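Local coordinates for acyl-[acyl-carrier-protein]--UDP-N-acetylglucosamine O-acyltransferase (Helicobacter pylori, PDB 1J2Z) that transfers a (3R)-hydroxyacyl chain from acyl carrier protein to UDP-N-acetylglucosamine in the biosynthesis of lipid A, at residues G23-G29 against L40-L46; R89-N95 against L113-V119. All blocks are in the same frame, centred on the assembly; numbering follows the deposited sequence.

Interaction 1: G23-G29 against L40-L46; sequences GEFCVIG and LHNNVTL
I28 and L40 reach toward each other tip to tip, CD1 of I28 meeting CD1 of L40 at 3.9 Å. L46 adds its knob beside them, and L34 of the same chain touches all three. Beside this apolar cluster the thiol of C26 settles against the side chains of L40 and V44, though its sulfur position is less certain. Where G23 has no side chain, the backbone of 40-46 moves in: the carbonyl carbon of G23 is 3.9 Å from CA of N42, and G23 N donates to L40 O at 2.7 Å. These are successive coils of a left-handed parallel beta-helix, with the leucines and isoleucine filling its bore. Strands 27-28 and 45-46 pair in parallel, L46 N giving a nearly straight bond to V27 O (2.8 Å, 176°). Outside the bore, CG of N43 sits anti to its carbonyl carbon (chi1 -67°), laying the amide beside F25, OD1 of N43 3.3 Å from CB of F25 and the planes 34° apart. A water joins that OD1 to F25 O. ND2 of N43 donates in plane to OD1 of N42 at 2.7 Å, fixing the amide's rotation, and T45 of the second subunit bonds to this oxygen.

Interaction 2: R89-N95 against L113-V119; sequences REFCMIN and LMAYVHV. With SOG (octyl 1-thio-beta-D-glucopyranoside), chain B.
F91 and Y116 set their rings nearly parallel, 24° apart, but slid so far that they barely overlap: the centroids are 5.0 Å apart, while CD1 of F91 comes to 3.3 Å from CE2 of Y116. The Y116 hydroxyl is bonded to F91 O of the second subunit, so the pair is tied into the trimer interface. Around the edge of the H118 ring, M93 O lies 2.9 Å from CD2 of H118, and the sugar of the bound octyl thioglucoside brings O4 to 3.1 Å from CE1 of H118. M93 is bent at both chi2 and chi3 (-86° and -90°), which folds its methyl CE back alongside the imidazole, 3.5 Å from CD2 of H118. The guanidinium of R89 takes the E90 carboxylate side-on at its own edge, NE of R89 to OE2 of E90 at 2.8 Å and NH2 to the other oxygen, a two-nitrogen salt bridge inside 89-95 that limits the rotation of both groups. E90 is also bonded to T66 of the second subunit. On the opposite face of the sheet from M93 and H118, I94 lies along V119, with CG2 of I94 3.9 Å from CB of V119. Strands 93-94 and 118-119 pair in parallel, M93 beside H118, joining two coils of the left-handed beta-helix of the hexapeptide-repeat acyltransferases, where H118 belongs to the octyl thioglucoside pocket, whose residues also include D70 and H121.

Both interactions join neighbouring coils of one beta-helix and lie in the same parallel sheet, with strand 63-64 separating 45-46 from 93-94; their centres are about 15 Å apart and their nearest atoms about 6 Å. Each is buried, and each has an apolar side facing the bore and a more mixed side turned to other subunits. The difference lies in the second side. Near the N-terminal end, interaction 1 offers asparagines, a threonine and a water, and lies away from the annotated sites. Nearer mid-chain, interaction 2 has a ring pair across its segments (in interaction 1, F25 stacks with F25 of the other subunits), a salt bridge inside 89-95 and a histidine that reaches a bound ligand.

Interaction 1: G23-G29 against L40-L46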
loop_
_atom_site.group_PDB
_atom_site.type_symbol
_atom_site.label_atom_id
_atom_site.label_comp_id
_atom_site.label_asym_id
_atom_site.label_seq_id
_atom_site.Cartn_x
_atom_site.Cartn_y
_atom_site.Cartn_z
ATOM N N GLY A 23 8.260 -21.657 -11.353
ATOM C CA GLY A 23 9.564 -21.052 -11.142
ATOM C C GLY A 23 10.284 -21.514 -9.895
ATOM O O GLY A 23 9.763 -22.323 -9.132
ATOM N N GLU A 24 11.485 -20.982 -9.685
ATOM C CA GLU A 24 12.310 -21.336 -8.531
ATOM C C GLU A 24 11.650 -21.019 -7.190
ATOM O O GLU A 24 10.989 -19.995 -7.032
ATOM C CB GLU A 24 13.649 -20.586 -8.587
ATOM C CG GLU A 24 14.383 -20.683 -9.908
ATOM C CD GLU A 24 15.106 -21.997 -10.085
ATOM O OE1 GLU A 24 15.661 -22.214 -11.179
ATOM O OE2 GLU A 24 15.126 -22.808 -9.132
ATOM N N PHE A 25 11.847 -21.911 -6.226
ATOM C CA PHE A 25 11.339 -21.737 -4.870
ATOM C C PHE A 25 9.833 -21.575 -4.666
ATOM O O PHE A 25 9.413 -21.034 -3.648
ATOM C CB PHE A 25 12.061 -20.553 -4.207
ATOM C CG PHE A 25 13.565 -20.632 -4.299
ATOM C CD1 PHE A 25 14.294 -19.597 -4.877
ATOM C CD2 PHE A 25 14.247 -21.755 -3.836
ATOM C CE1 PHE A 25 15.685 -19.672 -4.998
ATOM C CE2 PHE A 25 15.639 -21.848 -3.950
ATOM C CZ PHE A 25 16.360 -20.803 -4.533
ATOM N N CYS A 26 9.007 -22.015 -5.608
ATOM C CA CYS A 26 7.570 -21.892 -5.382
ATOM C C CYS A 26 7.204 -22.857 -4.260
ATOM O O CYS A 26 7.876 -23.870 -4.071
ATOM C CB CYS A 26 6.770 -22.248 -6.638
ATOM S SG CYS A 26 6.674 -20.935 -7.885
ATOM N N VAL A 27 6.160 -22.532 -3.504
ATOM C CA VAL A 27 5.694 -23.397 -2.421
ATOM C C VAL A 27 4.241 -23.726 -2.736
ATOM O O VAL A 27 3.381 -22.841 -2.751
ATOM C CB VAL A 27 5.782 -22.702 -1.048
ATOM C CG1 VAL A 27 5.271 -23.643 0.049
ATOM C CG2 VAL A 27 7.226 -22.311 -0.766
ATOM N N ILE A 28 3.983 -25.004 -3.002
ATOM C CA ILE A 28 2.655 -25.473 -3.374
ATOM C C ILE A 28 2.108 -26.521 -2.405
ATOM O O ILE A 28 2.643 -27.626 -2.308
ATOM C CB ILE A 28 2.707 -26.033 -4.814
ATOM C CG1 ILE A 28 3.206 -24.925 -5.749
ATOM C CG2 ILE A 28 1.341 -26.562 -5.244
ATOM C CD1 ILE A 28 3.375 -25.349 -7.188
ATOM N N GLY A 29 1.038 -26.149 -1.701
ATOM C CA GLY A 29 0.408 -27.015 -0.713
ATOM C C GLY A 29 -0.343 -28.226 -1.244
ATOM O O GLY A 29 -0.549 -28.372 -2.453
ATOM N N LEU A 40 3.784 -20.097 -13.144
ATOM C CA LEU A 40 4.117 -19.507 -11.863
ATOM C C LEU A 40 5.554 -19.043 -11.947
ATOM O O LEU A 40 6.439 -19.828 -12.282
ATOM C CB LEU A 40 4.008 -20.538 -10.737
ATOM C CG LEU A 40 2.677 -21.253 -10.515
ATOM C CD1 LEU A 40 2.802 -22.147 -9.290
ATOM C CD2 LEU A 40 1.564 -20.238 -10.327
ATOM N N HIS A 41 5.795 -17.772 -11.654
ATOM C CA HIS A 41 7.163 -17.281 -11.667
ATOM C C HIS A 41 7.817 -17.805 -10.403
ATOM O O HIS A 41 7.232 -18.620 -9.691
ATOM C CB HIS A 41 7.180 -15.755 -11.695
ATOM C CG HIS A 41 6.674 -15.183 -12.983
ATOM N ND1 HIS A 41 7.409 -14.301 -13.746
ATOM C CD2 HIS A 41 5.518 -15.388 -13.656
ATOM C CE1 HIS A 41 6.727 -13.990 -14.835
ATOM N NE2 HIS A 41 5.575 -14.637 -14.803
ATOM N N ASN A 42 9.030 -17.359 -10.118
ATOM C CA ASN A 42 9.706 -17.816 -8.915
ATOM C C ASN A 42 8.984 -17.319 -7.665
ATOM O O ASN A 42 8.315 -16.288 -7.688
ATOM C CB ASN A 42 11.145 -17.297 -8.892
ATOM C CG ASN A 42 11.215 -15.783 -8.736
ATOM O OD1 ASN A 42 11.372 -15.261 -7.625
ATOM N ND2 ASN A 42 11.080 -15.073 -9.846
ATOM N N ASN A 43 9.108 -18.080 -6.584
ATOM C CA ASN A 43 8.550 -17.694 -5.293
ATOM C C ASN A 43 7.058 -17.396 -5.173
ATOM O O ASN A 43 6.668 -16.426 -4.516
ATOM C CB ASN A 43 9.340 -16.498 -4.759
ATOM C CG ASN A 43 10.772 -16.857 -4.408
ATOM O OD1 ASN A 43 11.031 -17.490 -3.384
ATOM N ND2 ASN A 43 11.705 -16.466 -5.260
ATOM N N VAL A 44 6.222 -18.206 -5.810
ATOM C CA VAL A 44 4.785 -18.019 -5.664
ATOM C C VAL A 44 4.352 -18.982 -4.554
ATOM O O VAL A 44 4.813 -20.127 -4.502
ATOM C CB VAL A 44 4.012 -18.365 -6.961
ATOM C CG1 VAL A 44 2.511 -18.382 -6.682
ATOM C CG2 VAL A 44 4.326 -17.343 -8.051
ATOM N N THR A 45 3.495 -18.519 -3.648
ATOM C CA THR A 45 3.016 -19.381 -2.577
ATOM C C THR A 45 1.542 -19.707 -2.790
ATOM O O THR A 45 0.703 -18.812 -2.833
ATOM C CB THR A 45 3.165 -18.722 -1.194
ATOM O OG1 THR A 45 4.553 -18.525 -0.902
ATOM C CG2 THR A 45 2.543 -19.604 -0.115
ATOM N N LEU A 46 1.237 -20.994 -2.924
ATOM C CA LEU A 46 -0.136 -21.441 -3.116
ATOM C C LEU A 46 -0.479 -22.421 -1.996
ATOM O O LEU A 46 0.114 -23.493 -1.900
ATOM C CB LEU A 46 -0.275 -22.125 -4.481
ATOM C CG LEU A 46 0.166 -21.301 -5.696
ATOM C CD1 LEU A 46 -0.013 -22.116 -6.974
ATOM C CD2 LEU A 46 -0.656 -20.026 -5.769
HETATM O O HOH W 1 8.406 -18.827 -2.162
#

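Interaction 2: R89-N95 against L113-V119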
loop_
_atom_site.group_PDB
_atom_site.type_symbol
_atom_site.label_atom_id
_atom_site.label_comp_id
_atom_site.label_asym_id
_atom_site.label_seq_id
_atom_site.Cartn_x
_atom_site.Cartn_y
_atom_site.Cartn_z
ATOM N N ARG A 89 -0.196 -10.088 -10.467
ATOM C CA ARG A 89 1.122 -9.526 -10.216
ATOM C C ARG A 89 1.726 -9.722 -8.830
ATOM O O ARG A 89 1.117 -10.305 -7.933
ATOM C CB ARG A 89 1.112 -8.038 -10.578
ATOM C CG ARG A 89 0.784 -7.780 -12.049
ATOM C CD ARG A 89 1.755 -8.511 -12.990
ATOM N NE ARG A 89 3.156 -8.158 -12.749
ATOM C CZ ARG A 89 3.986 -7.681 -13.677
ATOM N NH1 ARG A 89 3.562 -7.486 -14.917
ATOM N NH2 ARG A 89 5.252 -7.420 -13.373
ATOM N N GLU A 90 2.948 -9.215 -8.691
ATOM C CA GLU A 90 3.736 -9.309 -7.466
ATOM C C GLU A 90 3.075 -8.804 -6.183
ATOM O O GLU A 90 2.410 -7.770 -6.172
ATOM C CB GLU A 90 5.055 -8.550 -7.649
ATOM C CG GLU A 90 5.960 -9.068 -8.759
ATOM C CD GLU A 90 5.595 -8.552 -10.143
ATOM O OE1 GLU A 90 6.427 -8.721 -11.054
ATOM O OE2 GLU A 90 4.494 -7.987 -10.334
ATOM N N PHE A 91 3.281 -9.548 -5.102
ATOM C CA PHE A 91 2.770 -9.194 -3.778
ATOM C C PHE A 91 1.261 -9.228 -3.575
ATOM O O PHE A 91 0.758 -8.676 -2.592
ATOM C CB PHE A 91 3.301 -7.816 -3.372
ATOM C CG PHE A 91 4.771 -7.642 -3.625
ATOM C CD1 PHE A 91 5.229 -6.666 -4.507
ATOM C CD2 PHE A 91 5.698 -8.466 -2.998
ATOM C CE1 PHE A 91 6.592 -6.516 -4.761
ATOM C CE2 PHE A 91 7.062 -8.325 -3.244
ATOM C CZ PHE A 91 7.511 -7.347 -4.129
ATOM N N CYS A 92 0.529 -9.846 -4.494
ATOM C CA CYS A 92 -0.917 -9.948 -4.309
ATOM C C CYS A 92 -1.174 -10.959 -3.205
ATOM O O CYS A 92 -0.380 -11.875 -2.997
ATOM C CB CYS A 92 -1.612 -10.415 -5.586
ATOM S SG CYS A 92 -1.829 -9.120 -6.801
ATOM N N MET A 93 -2.280 -10.790 -2.490
ATOM C CA MET A 93 -2.619 -11.704 -1.407
ATOM C C MET A 93 -4.109 -11.974 -1.530
ATOM O O MET A 93 -4.921 -11.056 -1.438
ATOM C CB MET A 93 -2.290 -11.056 -0.063
ATOM C CG MET A 93 -2.109 -12.035 1.092
ATOM S SD MET A 93 -3.645 -12.463 1.892
ATOM C CE MET A 93 -3.747 -11.180 3.159
ATOM N N ILE A 94 -4.459 -13.235 -1.758
ATOM C CA ILE A 94 -5.850 -13.624 -1.943
ATOM C C ILE A 94 -6.216 -14.784 -1.026
ATOM O O ILE A 94 -5.561 -15.825 -1.035
ATOM C CB ILE A 94 -6.098 -14.040 -3.406
ATOM C CG1 ILE A 94 -5.687 -12.899 -4.342
ATOM C CG2 ILE A 94 -7.567 -14.382 -3.616
ATOM C CD1 ILE A 94 -5.823 -13.232 -5.811
ATOM N N ASN A 95 -7.272 -14.599 -0.241
ATOM C CA ASN A 95 -7.719 -15.625 0.690
ATOM C C ASN A 95 -8.976 -16.337 0.218
ATOM O O ASN A 95 -9.737 -15.799 -0.589
ATOM C CB ASN A 95 -8.005 -14.995 2.056
ATOM C CG ASN A 95 -6.814 -14.243 2.606
ATOM O OD1 ASN A 95 -5.727 -14.804 2.753
ATOM N ND2 ASN A 95 -7.010 -12.969 2.912
ATOM N N LEU A 113 -4.759 -8.332 -12.011
ATOM C CA LEU A 113 -4.703 -7.825 -10.645
ATOM C C LEU A 113 -3.256 -7.375 -10.494
ATOM O O LEU A 113 -2.349 -8.204 -10.417
ATOM C CB LEU A 113 -5.021 -8.923 -9.621
ATOM C CG LEU A 113 -6.272 -9.786 -9.843
ATOM C CD1 LEU A 113 -6.507 -10.659 -8.613
ATOM C CD2 LEU A 113 -7.471 -8.919 -10.101
ATOM N N MET A 114 -3.044 -6.063 -10.485
ATOM C CA MET A 114 -1.704 -5.506 -10.368
ATOM C C MET A 114 -1.096 -5.780 -8.999
ATOM O O MET A 114 -1.735 -6.386 -8.141
ATOM C CB MET A 114 -1.733 -4.005 -10.672
ATOM C CG MET A 114 -2.020 -3.714 -12.145
ATOM S SD MET A 114 -1.980 -1.970 -12.592
ATOM C CE MET A 114 -3.471 -1.843 -13.538
ATOM N N ALA A 115 0.141 -5.335 -8.802
ATOM C CA ALA A 115 0.857 -5.577 -7.553
ATOM C C ALA A 115 0.205 -5.029 -6.291
ATOM O O ALA A 115 -0.504 -4.023 -6.318
ATOM C CB ALA A 115 2.291 -5.052 -7.672
ATOM N N TYR A 116 0.464 -5.717 -5.183
ATOM C CA TYR A 116 -0.045 -5.358 -3.865
ATOM C C TYR A 116 -1.569 -5.398 -3.731
ATOM O O TYR A 116 -2.120 -4.826 -2.790
ATOM C CB TYR A 116 0.458 -3.965 -3.452
ATOM C CG TYR A 116 1.910 -3.684 -3.798
ATOM C CD1 TYR A 116 2.242 -3.048 -4.990
ATOM C CD2 TYR A 116 2.944 -4.036 -2.926
ATOM C CE1 TYR A 116 3.558 -2.764 -5.315
ATOM C CE2 TYR A 116 4.282 -3.752 -3.243
ATOM C CZ TYR A 116 4.575 -3.114 -4.447
ATOM O OH TYR A 116 5.869 -2.828 -4.804
ATOM N N VAL A 117 -2.250 -6.054 -4.665
ATOM C CA VAL A 117 -3.709 -6.150 -4.597
ATOM C C VAL A 117 -4.128 -7.234 -3.601
ATOM O O VAL A 117 -3.608 -8.346 -3.626
ATOM C CB VAL A 117 -4.329 -6.495 -5.980
ATOM C CG1 VAL A 117 -5.780 -6.953 -5.809
ATOM C CG2 VAL A 117 -4.279 -5.276 -6.896
ATOM N N HIS A 118 -5.054 -6.904 -2.707
ATOM C CA HIS A 118 -5.537 -7.897 -1.754
ATOM C C HIS A 118 -7.013 -8.197 -1.978
ATOM O O HIS A 118 -7.837 -7.286 -2.032
ATOM C CB HIS A 118 -5.359 -7.437 -0.306
ATOM C CG HIS A 118 -6.035 -8.336 0.687
ATOM N ND1 HIS A 118 -7.024 -7.897 1.539
ATOM C CD2 HIS A 118 -5.899 -9.662 0.922
ATOM C CE1 HIS A 118 -7.470 -8.914 2.256
ATOM N NE2 HIS A 118 -6.804 -9.996 1.900
ATOM N N VAL A 119 -7.337 -9.476 -2.109
ATOM C CA VAL A 119 -8.721 -9.893 -2.287
ATOM C C VAL A 119 -9.094 -10.694 -1.047
ATOM O O VAL A 119 -8.572 -11.782 -0.820
ATOM C CB VAL A 119 -8.896 -10.760 -3.544
ATOM C CG1 VAL A 119 -10.354 -11.223 -3.662
ATOM C CG2 VAL A 119 -8.500 -9.960 -4.767
HETATM C C1 SOG B . -12.127 -7.413 6.636
HETATM C C2 SOG B . -12.058 -8.960 6.610
HETATM C C3 SOG B . -10.590 -9.405 6.543
HETATM C C4 SOG B . -9.975 -8.819 5.268
HETATM C C5 SOG B . -10.067 -7.273 5.325
HETATM C C6 SOG B . -9.487 -6.649 4.064
HETATM C "C1'" SOG B . -13.691 -5.777 7.438
HETATM C "C2'" SOG B . -14.307 -4.742 6.518
HETATM C "C3'" SOG B . -15.213 -3.797 7.285
HETATM C "C4'" SOG B . -15.838 -2.757 6.367
HETATM C "C5'" SOG B . -16.747 -1.813 7.143
HETATM C "C6'" SOG B . -17.258 -0.699 6.254
HETATM C "C7'" SOG B . -18.159 0.247 7.012
HETATM C "C8'" SOG B . -18.651 1.347 6.101
HETATM S S1 SOG B . -13.494 -6.975 6.677
HETATM O O2 SOG B . -12.674 -9.495 7.775
HETATM O O3 SOG B . -10.516 -10.816 6.508
HETATM O O4 SOG B . -8.619 -9.219 5.160
HETATM O O5 SOG B . -11.464 -6.883 5.452
HETATM O O6 SOG B . -8.084 -6.514 4.193
#